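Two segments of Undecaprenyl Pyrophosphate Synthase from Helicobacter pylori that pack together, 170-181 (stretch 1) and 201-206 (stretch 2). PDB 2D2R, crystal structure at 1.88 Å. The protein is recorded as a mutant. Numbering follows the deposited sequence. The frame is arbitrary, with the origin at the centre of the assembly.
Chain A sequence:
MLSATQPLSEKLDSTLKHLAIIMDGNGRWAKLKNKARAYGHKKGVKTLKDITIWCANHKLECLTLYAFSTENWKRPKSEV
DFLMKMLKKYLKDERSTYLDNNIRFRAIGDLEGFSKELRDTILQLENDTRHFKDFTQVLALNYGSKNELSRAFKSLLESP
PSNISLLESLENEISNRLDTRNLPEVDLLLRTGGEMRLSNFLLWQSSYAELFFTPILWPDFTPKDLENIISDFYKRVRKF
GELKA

Stretch 1, residues 170-181: LENEISNRLDTR
Stretch 2, residues 201-206: FLLWQS

Stretch 1 begins with Leu170 at the N-cap of a helix that runs from Glu171 to Ser175. Ile174 N bonds to Leu170 O at 2.8 Å, and Ser175 N bonds to Glu171 O at 2.9 Å. Leu178 has extended backbone angles (phi/psi -74/158) and opens a type I beta turn that ends at Arg181. Asp179 (-56/-28) and Thr180 (-89/10) are its central residues, and Arg181 N closes it on Leu178 O at 3.0 Å.

In stretch 2, Phe201 is extended (-118/118) and Leu202 has positive angles (47/49). Leu203, Trp204 and Gln205 have helical angles without the regular bonds. Ser206 folds back on Leu202: its N lies 3.0 Å from Leu202 O, and its OG donates to the same Leu202 O at 2.7 Å.

The register is set by two CA pairs. Ser175 CA is 8.4 Å from Trp204 CA, and Thr180 CA is 8.2 Å from Gln205 CA. The buried surface is 313 Å², both sides summed.

Apolar packing centres on Trp204, which has the largest covered area. Its CB points toward stretch 1, with chi1 t (177°) and chi2 -76°. The CA-to-CB bonds of Ile174 and Leu178, both with chi1 m and chi2 t, also point toward the other stretch. One methyl of each lies over the same face of the indole, each above a different ring. Ile174 CG2 is 3.9 Å from the centroid of the Trp204 six-membered ring, 17° off the normal. Leu178 CD1 is 3.8 Å from the centroid of the Trp204 five-membered ring, 16° off the normal. Both are CH-pi contacts. The closest atom pairs are Ile174 CG2 to Trp204 CH2 at 3.8 Å and Leu178 CD1 to Trp204 CD1 at 3.6 Å.

Two further contacts approach the indole obliquely. Glu171 O is 3.8 Å from Trp204 CZ2, and Ser175 CB is 4.2 Å from Trp204 NE1.

One hydrogen bond crosses the contact. Gln205 NE2 donates to Thr180 OG1 at 2.8 Å, with a nearly linear angle of 176°. Thr180 has chi1 p (50°). Gln205 has chi1 m (-54°), chi2 p (88°) and chi3 -28°. Both CA-to-CB bonds point toward the opposing stretch, and with these rotamers OG1 and NE2 meet between the backbones. Gln205 NE2 also bonds elsewhere in the structure.

Two looser contacts lie near this bond. Leu178 CD1 is 4.0 Å from Gln205 NE2, a methyl against an amide nitrogen. Thr180 CG2 to Leu202 CD2, at 4.2 Å, is methyl to methyl; the Leu202 side chain (m, t) starts sideways, but its end comes nearer.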

# COMPACT_ATOMS: atom_id res chain seq x y z
N LEU A 170 -9.50 -13.28 -10.69
CA LEU A 170 -8.11 -13.73 -10.89
C LEU A 170 -7.14 -13.49 -9.74
O LEU A 170 -5.91 -13.68 -9.89
CB LEU A 170 -7.54 -13.04 -12.11
CG LEU A 170 -8.29 -13.27 -13.38
CD1 LEU A 170 -7.69 -12.43 -14.48
CD2 LEU A 170 -8.23 -14.78 -13.71
N GLU A 171 -7.65 -13.06 -8.59
CA GLU A 171 -6.77 -12.80 -7.44
C GLU A 171 -5.81 -13.93 -7.09
O GLU A 171 -4.61 -13.75 -6.95
CB GLU A 171 -7.55 -12.41 -6.15
CG GLU A 171 -8.53 -11.25 -6.26
CD GLU A 171 -9.15 -10.84 -4.91
OE1 GLU A 171 -10.22 -10.21 -4.95
OE2 GLU A 171 -8.57 -11.14 -3.82
N ASN A 172 -6.33 -15.13 -6.91
CA ASN A 172 -5.45 -16.20 -6.58
C ASN A 172 -4.45 -16.36 -7.72
O ASN A 172 -3.26 -16.67 -7.48
CB ASN A 172 -6.29 -17.54 -6.37
CG ASN A 172 -5.39 -18.78 -6.06
OD1 ASN A 172 -5.09 -19.13 -4.87
ND2 ASN A 172 -4.96 -19.50 -7.11
N GLU A 173 -4.90 -16.18 -8.97
CA GLU A 173 -3.97 -16.38 -10.08
C GLU A 173 -2.86 -15.32 -10.10
O GLU A 173 -1.73 -15.60 -10.47
CB GLU A 173 -4.67 -16.37 -11.44
CG GLU A 173 -5.74 -17.50 -11.64
CD GLU A 173 -5.17 -18.92 -11.55
OE1 GLU A 173 -3.99 -19.12 -11.98
OE2 GLU A 173 -5.90 -19.82 -11.06
N ILE A 174 -3.19 -14.12 -9.67
CA ILE A 174 -2.18 -13.07 -9.68
C ILE A 174 -1.23 -13.35 -8.56
O ILE A 174 -0.02 -13.35 -8.74
CB ILE A 174 -2.83 -11.70 -9.50
CG1 ILE A 174 -3.64 -11.36 -10.75
CG2 ILE A 174 -1.77 -10.62 -9.21
CD1 ILE A 174 -4.57 -10.07 -10.60
N SER A 175 -1.78 -13.69 -7.40
CA SER A 175 -0.96 -13.94 -6.24
C SER A 175 0.12 -14.98 -6.52
O SER A 175 1.26 -14.88 -6.11
CB SER A 175 -1.89 -14.43 -5.15
OG SER A 175 -1.18 -14.79 -4.02
N ASN A 176 -0.26 -15.95 -7.32
CA ASN A 176 0.67 -17.05 -7.59
C ASN A 176 1.63 -16.84 -8.75
O ASN A 176 2.46 -17.69 -9.04
CB ASN A 176 -0.23 -18.32 -7.56
CG ASN A 176 -0.68 -18.58 -6.09
OD1 ASN A 176 -1.88 -18.31 -5.58
ND2 ASN A 176 0.33 -18.99 -5.29
N ARG A 177 1.56 -15.65 -9.37
CA ARG A 177 2.50 -15.29 -10.44
C ARG A 177 3.39 -14.12 -9.98
O ARG A 177 4.26 -13.70 -10.77
CB ARG A 177 1.81 -14.83 -11.73
CG ARG A 177 0.87 -15.76 -12.43
CD ARG A 177 1.56 -17.07 -12.82
NE ARG A 177 0.60 -18.01 -13.42
CZ ARG A 177 0.42 -18.18 -14.72
NH1 ARG A 177 1.13 -17.47 -15.60
NH2 ARG A 177 -0.51 -19.04 -15.14
N LEU A 178 3.16 -13.56 -8.78
CA LEU A 178 3.98 -12.44 -8.27
C LEU A 178 5.32 -13.04 -7.86
O LEU A 178 5.37 -14.24 -7.63
CB LEU A 178 3.30 -11.81 -7.04
CG LEU A 178 2.06 -10.98 -7.50
CD1 LEU A 178 1.27 -10.53 -6.32
CD2 LEU A 178 2.54 -9.75 -8.30
N ASP A 179 6.36 -12.23 -7.78
CA ASP A 179 7.72 -12.71 -7.36
C ASP A 179 7.64 -13.38 -5.99
O ASP A 179 8.44 -14.25 -5.65
CB ASP A 179 8.69 -11.51 -7.23
CG ASP A 179 8.95 -10.80 -8.53
OD1 ASP A 179 9.68 -9.78 -8.50
OD2 ASP A 179 8.44 -11.21 -9.61
N THR A 180 6.67 -12.97 -5.18
CA THR A 180 6.48 -13.47 -3.81
C THR A 180 5.59 -14.71 -3.71
O THR A 180 5.20 -15.09 -2.62
CB THR A 180 5.80 -12.37 -2.93
OG1 THR A 180 4.64 -11.92 -3.65
CG2 THR A 180 6.71 -11.17 -2.73
N ARG A 181 5.25 -15.33 -4.81
CA ARG A 181 4.37 -16.48 -4.73
C ARG A 181 4.85 -17.46 -3.64
O ARG A 181 6.07 -17.65 -3.41
CB ARG A 181 4.32 -17.16 -6.10
CG ARG A 181 5.64 -17.75 -6.55
CD ARG A 181 5.47 -18.15 -8.00
NE ARG A 181 4.81 -19.45 -8.16
CZ ARG A 181 5.42 -20.64 -7.98
NH1 ARG A 181 6.71 -20.70 -7.63
NH2 ARG A 181 4.75 -21.77 -8.15
N PHE A 201 6.27 -0.40 -2.81
CA PHE A 201 6.82 -1.60 -2.23
C PHE A 201 5.76 -2.54 -1.68
O PHE A 201 5.00 -2.19 -0.73
CB PHE A 201 7.79 -1.18 -1.11
CG PHE A 201 8.47 -2.32 -0.37
CD1 PHE A 201 9.27 -3.23 -1.04
CD2 PHE A 201 8.36 -2.44 1.02
CE1 PHE A 201 9.98 -4.26 -0.33
CE2 PHE A 201 9.05 -3.44 1.73
CZ PHE A 201 9.86 -4.35 1.05
N LEU A 202 5.70 -3.73 -2.26
CA LEU A 202 4.81 -4.80 -1.79
C LEU A 202 3.39 -4.27 -1.55
O LEU A 202 2.79 -4.55 -0.53
CB LEU A 202 5.35 -5.38 -0.47
CG LEU A 202 6.75 -6.05 -0.55
CD1 LEU A 202 7.15 -6.65 0.85
CD2 LEU A 202 6.68 -7.12 -1.59
N LEU A 203 2.86 -3.55 -2.52
CA LEU A 203 1.51 -2.95 -2.37
C LEU A 203 0.44 -4.05 -2.22
O LEU A 203 -0.38 -4.05 -1.29
CB LEU A 203 1.24 -2.07 -3.57
CG LEU A 203 2.26 -0.93 -3.80
CD1 LEU A 203 1.98 -0.17 -5.13
CD2 LEU A 203 2.12 0.05 -2.68
N TRP A 204 0.49 -5.03 -3.10
CA TRP A 204 -0.44 -6.13 -3.07
C TRP A 204 -0.29 -6.97 -1.83
O TRP A 204 -1.27 -7.26 -1.18
CB TRP A 204 -0.24 -6.98 -4.32
CG TRP A 204 -1.12 -8.22 -4.39
CD1 TRP A 204 -0.96 -9.42 -3.67
CD2 TRP A 204 -2.21 -8.43 -5.26
NE1 TRP A 204 -1.90 -10.32 -4.08
CE2 TRP A 204 -2.67 -9.75 -5.06
CE3 TRP A 204 -2.86 -7.63 -6.22
CZ2 TRP A 204 -3.75 -10.28 -5.78
CZ3 TRP A 204 -3.91 -8.15 -6.93
CH2 TRP A 204 -4.35 -9.47 -6.70
N GLN A 205 0.95 -7.31 -1.49
CA GLN A 205 1.20 -8.19 -0.36
C GLN A 205 0.97 -7.60 1.01
O GLN A 205 0.84 -8.31 1.95
CB GLN A 205 2.65 -8.78 -0.43
CG GLN A 205 2.90 -9.46 -1.80
CD GLN A 205 3.42 -8.55 -2.94
OE1 GLN A 205 3.17 -7.33 -2.98
NE2 GLN A 205 4.12 -9.18 -3.94
N SER A 206 0.94 -6.27 1.10
CA SER A 206 0.77 -5.58 2.37
C SER A 206 -0.67 -5.02 2.46
O SER A 206 -0.90 -4.14 3.25
CB SER A 206 1.79 -4.42 2.44
OG SER A 206 3.14 -4.88 2.16